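Local coordinates for protein terminal oxygenase component of carbazole (Janthinobacterium sp., PDB 7BUG) that catalyses, as the terminal oxygenase of carbazole 1,9a-dioxygenase, the angular dioxygenation of carbazole to an unstable cis-hydrodiol that converts spontaneously to 2'-aminobiphenyl-2,3-diol, at residues Pro144-Asn152 and Val221-Asp229; Phe275-Trp285 and Tyr296-Cys304. All coordinates share one frame; numbering follows the deposited sequence.

Contact 1 of 2, residues Pro144-Asn152 and Val221-Asp229; sequences PLARDTPPN and VVGRKGVYD. With MXE (2-methoxyethanol), chain N.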
loop_
_atom_site.group_PDB
_atom_site.type_symbol
_atom_site.label_atom_id
_atom_site.label_comp_id
_atom_site.label_asym_id
_atom_site.label_seq_id
_atom_site.Cartn_x
_atom_site.Cartn_y
_atom_site.Cartn_z
ATOM N N PRO A 144 36.830 5.106 -16.924
ATOM C CA PRO A 144 36.513 4.464 -18.193
ATOM C C PRO A 144 35.320 3.510 -17.986
ATOM O O PRO A 144 35.275 2.843 -16.957
ATOM C CB PRO A 144 37.752 3.660 -18.600
ATOM C CG PRO A 144 38.745 3.834 -17.432
ATOM C CD PRO A 144 38.223 4.892 -16.483
ATOM N N LEU A 145 34.491 3.400 -19.001
ATOM C CA LEU A 145 33.376 2.427 -19.021
ATOM C C LEU A 145 33.918 1.015 -18.860
ATOM O O LEU A 145 33.275 0.204 -18.142
ATOM C CB LEU A 145 32.621 2.587 -20.337
ATOM C CG LEU A 145 31.511 1.565 -20.546
ATOM C CD1 LEU A 145 30.435 1.675 -19.463
ATOM C CD2 LEU A 145 30.893 1.711 -21.892
ATOM N N ALA A 146 35.074 0.658 -19.432
ATOM C CA ALA A 146 35.664 -0.689 -19.265
ATOM C C ALA A 146 35.742 -1.131 -17.803
ATOM O O ALA A 146 35.703 -2.336 -17.581
ATOM C CB ALA A 146 37.053 -0.737 -19.869
ATOM N N ARG A 147 35.951 -0.236 -16.829
ATOM C CA ARG A 147 36.055 -0.602 -15.406
ATOM C C ARG A 147 34.805 -1.388 -14.970
ATOM O O ARG A 147 34.944 -2.284 -14.113
ATOM C CB ARG A 147 36.210 0.608 -14.510
ATOM C CG ARG A 147 36.662 0.228 -13.111
ATOM C CD ARG A 147 36.370 1.257 -12.088
ATOM N NE ARG A 147 34.925 1.537 -11.957
ATOM C CZ ARG A 147 34.438 2.558 -11.269
ATOM N NH1 ARG A 147 35.255 3.316 -10.528
ATOM N NH2 ARG A 147 33.139 2.802 -11.229
ATOM N N ASP A 148 33.646 -1.010 -15.524
ATOM C CA ASP A 148 32.324 -1.476 -15.027
ATOM C C ASP A 148 31.690 -2.369 -16.076
ATOM O O ASP A 148 30.461 -2.539 -16.028
ATOM C CB ASP A 148 31.424 -0.290 -14.692
ATOM C CG ASP A 148 31.834 0.450 -13.426
ATOM O OD1 ASP A 148 32.554 -0.132 -12.608
ATOM O OD2 ASP A 148 31.472 1.657 -13.311
ATOM N N THR A 149 32.481 -3.022 -16.916
ATOM C CA THR A 149 31.965 -3.934 -17.957
ATOM C C THR A 149 32.814 -5.176 -17.890
ATOM O O THR A 149 33.985 -5.122 -17.496
ATOM C CB THR A 149 31.957 -3.338 -19.368
ATOM O OG1 THR A 149 33.278 -2.910 -19.709
ATOM C CG2 THR A 149 31.049 -2.148 -19.516
ATOM N N PRO A 150 32.245 -6.351 -18.180
ATOM C CA PRO A 150 33.030 -7.568 -18.079
ATOM C C PRO A 150 34.079 -7.578 -19.173
ATOM O O PRO A 150 33.907 -6.948 -20.220
ATOM C CB PRO A 150 32.004 -8.685 -18.358
ATOM C CG PRO A 150 30.704 -8.027 -18.029
ATOM C CD PRO A 150 30.827 -6.586 -18.496
ATOM N N PRO A 151 35.133 -8.383 -19.005
ATOM C CA PRO A 151 36.109 -8.538 -20.088
ATOM C C PRO A 151 35.423 -9.004 -21.392
ATOM O O PRO A 151 34.482 -9.803 -21.342
ATOM C CB PRO A 151 37.071 -9.616 -19.567
ATOM C CG PRO A 151 36.854 -9.689 -18.083
ATOM C CD PRO A 151 35.423 -9.230 -17.847
ATOM N N ASN A 152 35.914 -8.474 -22.522
ATOM C CA ASN A 152 35.536 -8.796 -23.933
ATOM C C ASN A 152 34.270 -8.053 -24.357
ATOM O O ASN A 152 33.986 -8.025 -25.529
ATOM C CB ASN A 152 35.488 -10.313 -24.204
ATOM C CG ASN A 152 36.820 -10.979 -23.872
ATOM O OD1 ASN A 152 36.995 -11.536 -22.796
ATOM N ND2 ASN A 152 37.814 -10.803 -24.739
ATOM N N VAL A 221 43.707 -4.371 -14.737
ATOM C CA VAL A 221 44.552 -3.152 -14.962
ATOM C C VAL A 221 43.703 -1.956 -15.424
ATOM O O VAL A 221 44.245 -0.840 -15.512
ATOM C CB VAL A 221 45.714 -3.463 -15.923
ATOM C CG1 VAL A 221 45.936 -2.377 -16.970
ATOM C CG2 VAL A 221 46.985 -3.737 -15.135
ATOM N N VAL A 222 42.411 -2.155 -15.702
ATOM C CA VAL A 222 41.467 -1.029 -15.941
ATOM C C VAL A 222 40.579 -0.875 -14.699
ATOM O O VAL A 222 39.700 -0.020 -14.746
ATOM C CB VAL A 222 40.670 -1.197 -17.255
ATOM C CG1 VAL A 222 41.582 -1.653 -18.391
ATOM C CG2 VAL A 222 39.487 -2.150 -17.147
ATOM N N GLY A 223 40.850 -1.623 -13.616
ATOM C CA GLY A 223 40.188 -1.438 -12.317
ATOM C C GLY A 223 38.937 -2.308 -12.177
ATOM O O GLY A 223 38.215 -2.141 -11.154
ATOM N N ARG A 224 38.712 -3.221 -13.106
ATOM C CA ARG A 224 37.534 -4.141 -13.034
ATOM C C ARG A 224 37.618 -4.979 -11.763
ATOM O O ARG A 224 38.743 -5.333 -11.307
ATOM C CB ARG A 224 37.484 -5.185 -14.150
ATOM C CG ARG A 224 37.202 -4.672 -15.536
ATOM C CD ARG A 224 36.990 -5.898 -16.399
ATOM N NE ARG A 224 36.749 -5.291 -17.655
ATOM C CZ ARG A 224 37.618 -5.189 -18.629
ATOM N NH1 ARG A 224 37.261 -4.590 -19.744
ATOM N NH2 ARG A 224 38.842 -5.689 -18.502
ATOM N N LYS A 225 36.480 -5.290 -11.154
ATOM C CA LYS A 225 36.470 -6.081 -9.909
ATOM C C LYS A 225 35.444 -7.196 -10.110
ATOM O O LYS A 225 34.281 -6.878 -10.388
ATOM C CB LYS A 225 36.135 -5.223 -8.690
ATOM C CG LYS A 225 37.061 -4.026 -8.455
ATOM C CD LYS A 225 38.405 -4.443 -7.885
ATOM C CE LYS A 225 39.238 -3.253 -7.502
ATOM N NZ LYS A 225 39.971 -2.796 -8.678
ATOM N N GLY A 226 35.863 -8.453 -9.996
ATOM C CA GLY A 226 34.892 -9.542 -10.166
ATOM C C GLY A 226 35.324 -10.842 -9.533
ATOM O O GLY A 226 36.362 -10.921 -8.850
ATOM N N VAL A 227 34.494 -11.847 -9.717
ATOM C CA VAL A 227 34.696 -13.214 -9.155
ATOM C C VAL A 227 34.372 -14.211 -10.253
ATOM O O VAL A 227 33.304 -14.115 -10.851
ATOM C CB VAL A 227 33.844 -13.484 -7.892
ATOM C CG1 VAL A 227 34.217 -14.825 -7.271
ATOM C CG2 VAL A 227 33.996 -12.386 -6.875
ATOM N N TYR A 228 35.258 -15.174 -10.483
ATOM C CA TYR A 228 34.966 -16.348 -11.330
ATOM C C TYR A 228 34.503 -17.480 -10.419
ATOM O O TYR A 228 35.079 -17.667 -9.338
ATOM C CB TYR A 228 36.192 -16.806 -12.131
ATOM C CG TYR A 228 36.552 -15.909 -13.285
ATOM C CD1 TYR A 228 37.266 -14.738 -13.095
ATOM C CD2 TYR A 228 36.093 -16.184 -14.557
ATOM C CE1 TYR A 228 37.578 -13.903 -14.164
ATOM C CE2 TYR A 228 36.381 -15.361 -15.632
ATOM C CZ TYR A 228 37.103 -14.197 -15.430
ATOM O OH TYR A 228 37.344 -13.384 -16.506
ATOM N N ASP A 229 33.477 -18.187 -10.900
ATOM C CA ASP A 229 32.902 -19.428 -10.315
ATOM C C ASP A 229 33.728 -20.591 -10.873
ATOM O O ASP A 229 33.597 -20.898 -12.052
ATOM C CB ASP A 229 31.409 -19.547 -10.662
ATOM C CG ASP A 229 30.793 -20.901 -10.297
ATOM O OD1 ASP A 229 31.466 -21.672 -9.583
ATOM O OD2 ASP A 229 29.673 -21.198 -10.800
HETATM O O1 MXE N . 36.482 2.100 -21.471
HETATM C C1 MXE N . 36.551 3.162 -22.405
HETATM C C2 MXE N . 36.546 4.542 -21.772
HETATM O O2 MXE N . 35.229 5.070 -21.900
HETATM C C3 MXE N . 34.528 5.676 -20.874
HETATM O O HOH W 1 34.080 -3.988 -12.162
HETATM O O HOH W 2 34.760 -4.633 -21.257
#
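Where the linker after strand 132-137 makes its 3-10 turn at residues 145-147, it packs against the irregular lead-in to strand 226-229, and Arg224 is the side chain that ties the two together. Arg224 runs past the turn with its chain extended from CG to NE and donates NE to Thr149 O at 2.8 Å, an N-H...O angle of 145°. That acceptor lies at the guanidinium edge, in its plane. The two faces of the same group are covered: Val222 CG2 sits over the centre of one, Pro151 CA over the centre of the opposite one. A water takes up Arg224 NH1 at 2.9 Å and donates to Pro150 O, and Asp220 forms a salt bridge with NH2. Along its aliphatic part, Arg224 CD lies 4.0 Å from Pro151 CD, while the ring of Pro151 also brings CG to Tyr228 OH.

On the other flank Arg147 lays its CG 3.4 Å from Gly223 O. With CG anti to the backbone N (chi1 -166°) and a bend at chi3, the Arg147 guanidinium turns back on Asp148 and grips the carboxylate side-on, NH2 meeting the syn lone pair of Asp148 OD2 at 2.9 Å. His28 and Trp29 hold the same carboxylate. A second water bridges Lys225 N and Arg147 O.

At the N-terminal end of the turn, 2-methoxyethanol accepts from Ala146 N through O1 at 2.9 Å; Gln127 NE2 is also hydrogen-bonded to it, and Leu145 N makes a weak bond to its O2.

Chemically, the Arg224 guanidinium is held between Val222 CG2 and the Pro151 backbone while its N-H groups spread over a carbonyl, a water and the Asp220 carboxylate, which meets its charge; this probably limits its rotation.

Contact 2 of 2, residues Phe275-Trp285 and Tyr296-Cys304; sequences FPNPDMMQFEW and YFQTLGKPC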
loop_
_atom_site.group_PDB
_atom_site.type_symbol
_atom_site.label_atom_id
_atom_site.label_comp_id
_atom_site.label_asym_id
_atom_site.label_seq_id
_atom_site.Cartn_x
_atom_site.Cartn_y
_atom_site.Cartn_z
ATOM N N PHE A 275 27.800 -19.121 -24.098
ATOM C CA PHE A 275 26.350 -19.293 -23.833
ATOM C C PHE A 275 25.575 -18.370 -24.736
ATOM O O PHE A 275 26.065 -17.272 -24.974
ATOM C CB PHE A 275 26.007 -18.936 -22.391
ATOM C CG PHE A 275 24.742 -19.614 -21.936
ATOM C CD1 PHE A 275 24.779 -20.930 -21.512
ATOM C CD2 PHE A 275 23.533 -18.938 -21.978
ATOM C CE1 PHE A 275 23.602 -21.565 -21.148
ATOM C CE2 PHE A 275 22.357 -19.586 -21.609
ATOM C CZ PHE A 275 22.411 -20.901 -21.218
ATOM N N PRO A 276 24.391 -18.729 -25.292
ATOM C CA PRO A 276 23.737 -20.050 -25.123
ATOM C C PRO A 276 24.170 -21.108 -26.161
ATOM O O PRO A 276 23.606 -22.216 -26.211
ATOM C CB PRO A 276 22.278 -19.645 -25.356
ATOM C CG PRO A 276 22.398 -18.624 -26.462
ATOM C CD PRO A 276 23.534 -17.764 -25.977
ATOM N N ASN A 277 25.214 -20.773 -26.914
ATOM C CA ASN A 277 25.837 -21.624 -27.974
ATOM C C ASN A 277 27.351 -21.484 -27.864
ATOM O O ASN A 277 27.855 -20.492 -27.324
ATOM C CB ASN A 277 25.250 -21.267 -29.328
ATOM C CG ASN A 277 25.307 -22.405 -30.327
ATOM O OD1 ASN A 277 24.871 -23.505 -30.013
ATOM N ND2 ASN A 277 25.863 -22.142 -31.501
ATOM N N PRO A 278 28.161 -22.486 -28.298
ATOM C CA PRO A 278 29.608 -22.422 -28.090
ATOM C C PRO A 278 30.335 -21.246 -28.754
ATOM O O PRO A 278 31.467 -21.042 -28.386
ATOM C CB PRO A 278 30.102 -23.795 -28.591
ATOM C CG PRO A 278 28.892 -24.682 -28.340
ATOM C CD PRO A 278 27.739 -23.820 -28.786
ATOM N N ASP A 279 29.685 -20.523 -29.678
ATOM C CA ASP A 279 30.260 -19.449 -30.515
ATOM C C ASP A 279 29.881 -18.070 -29.954
ATOM O O ASP A 279 30.258 -17.014 -30.555
ATOM C CB ASP A 279 29.798 -19.637 -31.964
ATOM C CG ASP A 279 28.291 -19.468 -32.145
ATOM O OD1 ASP A 279 27.550 -19.871 -31.241
ATOM O OD2 ASP A 279 27.865 -18.887 -33.183
ATOM N N MET A 280 29.168 -18.030 -28.832
ATOM C CA MET A 280 28.701 -16.714 -28.331
ATOM C C MET A 280 28.831 -16.645 -26.809
ATOM O O MET A 280 29.146 -17.645 -26.170
ATOM C CB MET A 280 27.292 -16.418 -28.844
ATOM C CG MET A 280 26.211 -17.276 -28.337
ATOM S SD MET A 280 24.750 -17.234 -29.501
ATOM C CE MET A 280 24.547 -15.529 -29.915
ATOM N N MET A 281 28.634 -15.456 -26.240
ATOM C CA MET A 281 28.676 -15.322 -24.778
ATOM C C MET A 281 27.530 -14.443 -24.296
ATOM O O MET A 281 26.932 -13.748 -25.090
ATOM C CB MET A 281 30.018 -14.786 -24.280
ATOM C CG MET A 281 30.509 -13.584 -24.957
ATOM S SD MET A 281 32.300 -13.329 -24.555
ATOM C CE MET A 281 33.107 -14.423 -25.725
ATOM N N GLN A 282 27.174 -14.614 -23.030
ATOM C CA GLN A 282 26.054 -13.842 -22.469
ATOM C C GLN A 282 26.594 -12.850 -21.438
ATOM O O GLN A 282 27.350 -13.255 -20.565
ATOM C CB GLN A 282 24.998 -14.798 -21.929
ATOM C CG GLN A 282 23.788 -14.098 -21.355
ATOM C CD GLN A 282 22.515 -14.924 -21.327
ATOM O OE1 GLN A 282 22.402 -15.916 -22.050
ATOM N NE2 GLN A 282 21.548 -14.528 -20.496
ATOM N N PHE A 283 26.181 -11.599 -21.550
ATOM C CA PHE A 283 26.490 -10.589 -20.512
ATOM C C PHE A 283 25.158 -10.019 -20.043
ATOM O O PHE A 283 24.367 -9.537 -20.865
ATOM C CB PHE A 283 27.372 -9.471 -21.065
ATOM C CG PHE A 283 28.571 -9.831 -21.914
ATOM C CD1 PHE A 283 28.455 -9.954 -23.299
ATOM C CD2 PHE A 283 29.831 -9.993 -21.348
ATOM C CE1 PHE A 283 29.575 -10.213 -24.086
ATOM C CE2 PHE A 283 30.944 -10.230 -22.146
ATOM C CZ PHE A 283 30.815 -10.305 -23.511
ATOM N N GLU A 284 24.875 -10.085 -18.745
ATOM C CA GLU A 284 23.583 -9.580 -18.283
ATOM C C GLU A 284 23.800 -8.754 -17.007
ATOM O O GLU A 284 24.497 -9.163 -16.068
ATOM C CB GLU A 284 22.547 -10.707 -18.139
ATOM C CG GLU A 284 22.924 -11.759 -17.164
ATOM C CD GLU A 284 21.813 -12.814 -17.006
ATOM O OE1 GLU A 284 21.162 -13.094 -18.049
ATOM O OE2 GLU A 284 21.557 -13.249 -15.891
ATOM N N TRP A 285 23.137 -7.610 -16.994
ATOM C CA TRP A 285 23.157 -6.681 -15.854
ATOM C C TRP A 285 21.846 -6.816 -15.077
ATOM O O TRP A 285 20.777 -7.030 -15.713
ATOM C CB TRP A 285 23.306 -5.246 -16.323
ATOM C CG TRP A 285 24.676 -4.809 -16.751
ATOM C CD1 TRP A 285 25.458 -3.979 -16.016
ATOM C CD2 TRP A 285 25.401 -5.066 -17.975
ATOM N NE1 TRP A 285 26.606 -3.662 -16.692
ATOM C CE2 TRP A 285 26.607 -4.330 -17.888
ATOM C CE3 TRP A 285 25.151 -5.820 -19.127
ATOM C CZ2 TRP A 285 27.556 -4.345 -18.908
ATOM C CZ3 TRP A 285 26.094 -5.803 -20.146
ATOM C CH2 TRP A 285 27.275 -5.080 -20.014
ATOM N N TYR A 296 16.534 -5.920 -15.974
ATOM C CA TYR A 296 17.236 -7.157 -16.359
ATOM C C TYR A 296 17.698 -6.925 -17.784
ATOM O O TYR A 296 16.902 -7.024 -18.779
ATOM C CB TYR A 296 16.316 -8.360 -16.163
ATOM C CG TYR A 296 16.931 -9.657 -16.600
ATOM C CD1 TYR A 296 18.260 -9.973 -16.386
ATOM C CD2 TYR A 296 16.131 -10.668 -17.137
ATOM C CE1 TYR A 296 18.804 -11.186 -16.758
ATOM C CE2 TYR A 296 16.651 -11.905 -17.457
ATOM C CZ TYR A 296 17.997 -12.177 -17.310
ATOM O OH TYR A 296 18.583 -13.380 -17.689
ATOM N N PHE A 297 18.939 -6.469 -17.894
ATOM C CA PHE A 297 19.490 -5.944 -19.145
ATOM C C PHE A 297 20.365 -7.043 -19.737
ATOM O O PHE A 297 21.485 -7.293 -19.263
ATOM C CB PHE A 297 20.222 -4.620 -18.892
ATOM C CG PHE A 297 20.642 -3.894 -20.149
ATOM C CD1 PHE A 297 21.806 -4.181 -20.824
ATOM C CD2 PHE A 297 19.893 -2.841 -20.595
ATOM C CE1 PHE A 297 22.160 -3.464 -21.957
ATOM C CE2 PHE A 297 20.222 -2.110 -21.734
ATOM C CZ PHE A 297 21.378 -2.429 -22.403
ATOM N N GLN A 298 19.788 -7.795 -20.683
ATOM C CA GLN A 298 20.381 -9.060 -21.147
ATOM C C GLN A 298 21.058 -8.786 -22.506
ATOM O O GLN A 298 20.405 -8.092 -23.356
ATOM C CB GLN A 298 19.284 -10.087 -21.434
ATOM C CG GLN A 298 18.621 -10.720 -20.240
ATOM C CD GLN A 298 17.441 -11.548 -20.742
ATOM O OE1 GLN A 298 16.554 -11.031 -21.415
ATOM N NE2 GLN A 298 17.502 -12.843 -20.493
ATOM N N THR A 299 22.285 -9.255 -22.705
ATOM C CA THR A 299 22.987 -9.139 -24.001
ATOM C C THR A 299 23.650 -10.466 -24.353
ATOM O O THR A 299 24.019 -11.214 -23.465
ATOM C CB THR A 299 24.052 -8.028 -24.038
ATOM O OG1 THR A 299 25.170 -8.422 -23.254
ATOM C CG2 THR A 299 23.525 -6.686 -23.557
ATOM N N LEU A 300 23.687 -10.760 -25.658
ATOM C CA LEU A 300 24.503 -11.855 -26.200
ATOM C C LEU A 300 25.519 -11.218 -27.139
ATOM O O LEU A 300 25.146 -10.327 -27.940
ATOM C CB LEU A 300 23.639 -12.856 -26.977
ATOM C CG LEU A 300 22.558 -13.557 -26.152
ATOM C CD1 LEU A 300 21.760 -14.505 -27.061
ATOM C CD2 LEU A 300 23.170 -14.327 -25.011
ATOM N N GLY A 301 26.739 -11.663 -26.997
ATOM C CA GLY A 301 27.839 -11.183 -27.835
ATOM C C GLY A 301 28.376 -12.273 -28.727
ATOM O O GLY A 301 28.545 -13.397 -28.237
ATOM N N LYS A 302 28.715 -11.911 -29.966
ATOM C CA LYS A 302 29.425 -12.844 -30.866
ATOM C C LYS A 302 30.422 -12.033 -31.670
ATOM O O LYS A 302 30.043 -11.014 -32.240
ATOM C CB LYS A 302 28.416 -13.481 -31.819
ATOM C CG LYS A 302 29.006 -14.540 -32.731
ATOM C CD LYS A 302 27.942 -15.178 -33.597
ATOM C CE LYS A 302 28.409 -16.425 -34.306
ATOM N NZ LYS A 302 29.805 -16.268 -34.749
ATOM N N PRO A 303 31.708 -12.430 -31.710
ATOM C CA PRO A 303 32.631 -11.808 -32.660
ATOM C C PRO A 303 32.099 -11.941 -34.086
ATOM O O PRO A 303 31.732 -13.036 -34.538
ATOM C CB PRO A 303 33.924 -12.583 -32.462
ATOM C CG PRO A 303 33.808 -13.174 -31.059
ATOM C CD PRO A 303 32.337 -13.496 -30.907
ATOM N N CYS A 304 32.062 -10.820 -34.785
ATOM C CA CYS A 304 31.625 -10.703 -36.196
ATOM C C CYS A 304 32.647 -9.815 -36.917
ATOM O O CYS A 304 32.934 -8.695 -36.419
ATOM C CB CYS A 304 30.259 -10.052 -36.330
ATOM S SG CYS A 304 28.930 -11.045 -35.608
#
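Glu284 and Tyr296 meet across two neighbouring antiparallel strands, and the glutamate can be followed outward. Glu284 CB lies 3.7 Å from Phe297 O. CG, placed between the backbone N and the carbonyl carbon (chi1 61°), passes near Tyr296 CE1, and from there the chain runs extended. CD then stands at the edge of the tyrosine ring, the carboxylate turned 88° from the ring plane. At the tip, Glu284 OE1 accepts from Tyr296 OH at 2.6 Å, on its syn side but 32° out of the carboxylate plane. Gln282 NE2 donates to Glu284 OE1 from the opposite face, at 2.9 Å. OE2 is hydrogen-bonded to Tyr286 OH. Both carboxylate oxygens are therefore engaged in a buried setting, and Gln298 CG packs on one face of the Tyr296 ring.

Farther along this side of the sheet, Leu300 CD2 touches both Pro276 CD, at 3.6 Å, and the Gln282 side chain, and the Met280 side chain runs across that of Leu300, its CE touching Leu300 CB. Pro276 follows a cis peptide bond.

On the other side, Thr299 OG1 donates to Phe283 O at 2.8 Å. Thr299 N uses that carbonyl too, so two donors of one residue grip it. Trp285 and Phe297 run side by side, with their CB atoms 4.1 Å apart, and Phe153 meets the rings of Trp285 and Phe283 edge-to-face. The Phe283 ring turns its edge to Gly301 CA, at a position without a side chain.

Paired N-H...O bonds join Met281 to Gly301, Phe283 to Thr299 and Trp285 to Phe297, and the axes of the short strand segments approach to 4.6 Å. This is an antiparallel beta hairpin in the central sheet of the ring-hydroxylase catalytic domain, its polar Glu284-Tyr296 side facing the mononuclear iron site.

Overall arrangement
Contact 1 and contact 2 reach the same antiparallel sheet, their centres 16 Å apart, and touch through the end of the 144-152 linker. Pro150 CB lies 3.9 Å from Phe283 CD2, and Pro150 CD is 4.0 Å from Trp285 CZ2, so the proline rests on the aromatic side of the hairpin. Trp265, on strand 261-265 of the same sheet, touches Pro150, Pro151 and Arg224 of contact 1. The iron lies with contact 2: the Glu284 side chain is about 6 Å from it, and that of Tyr296 about 5 Å from the side chain of its ligand Asp333. Contact 1 lies at the surface, away from the iron, and supplies Pro144, Leu145 and Ala146 to the 2-methoxyethanol pocket.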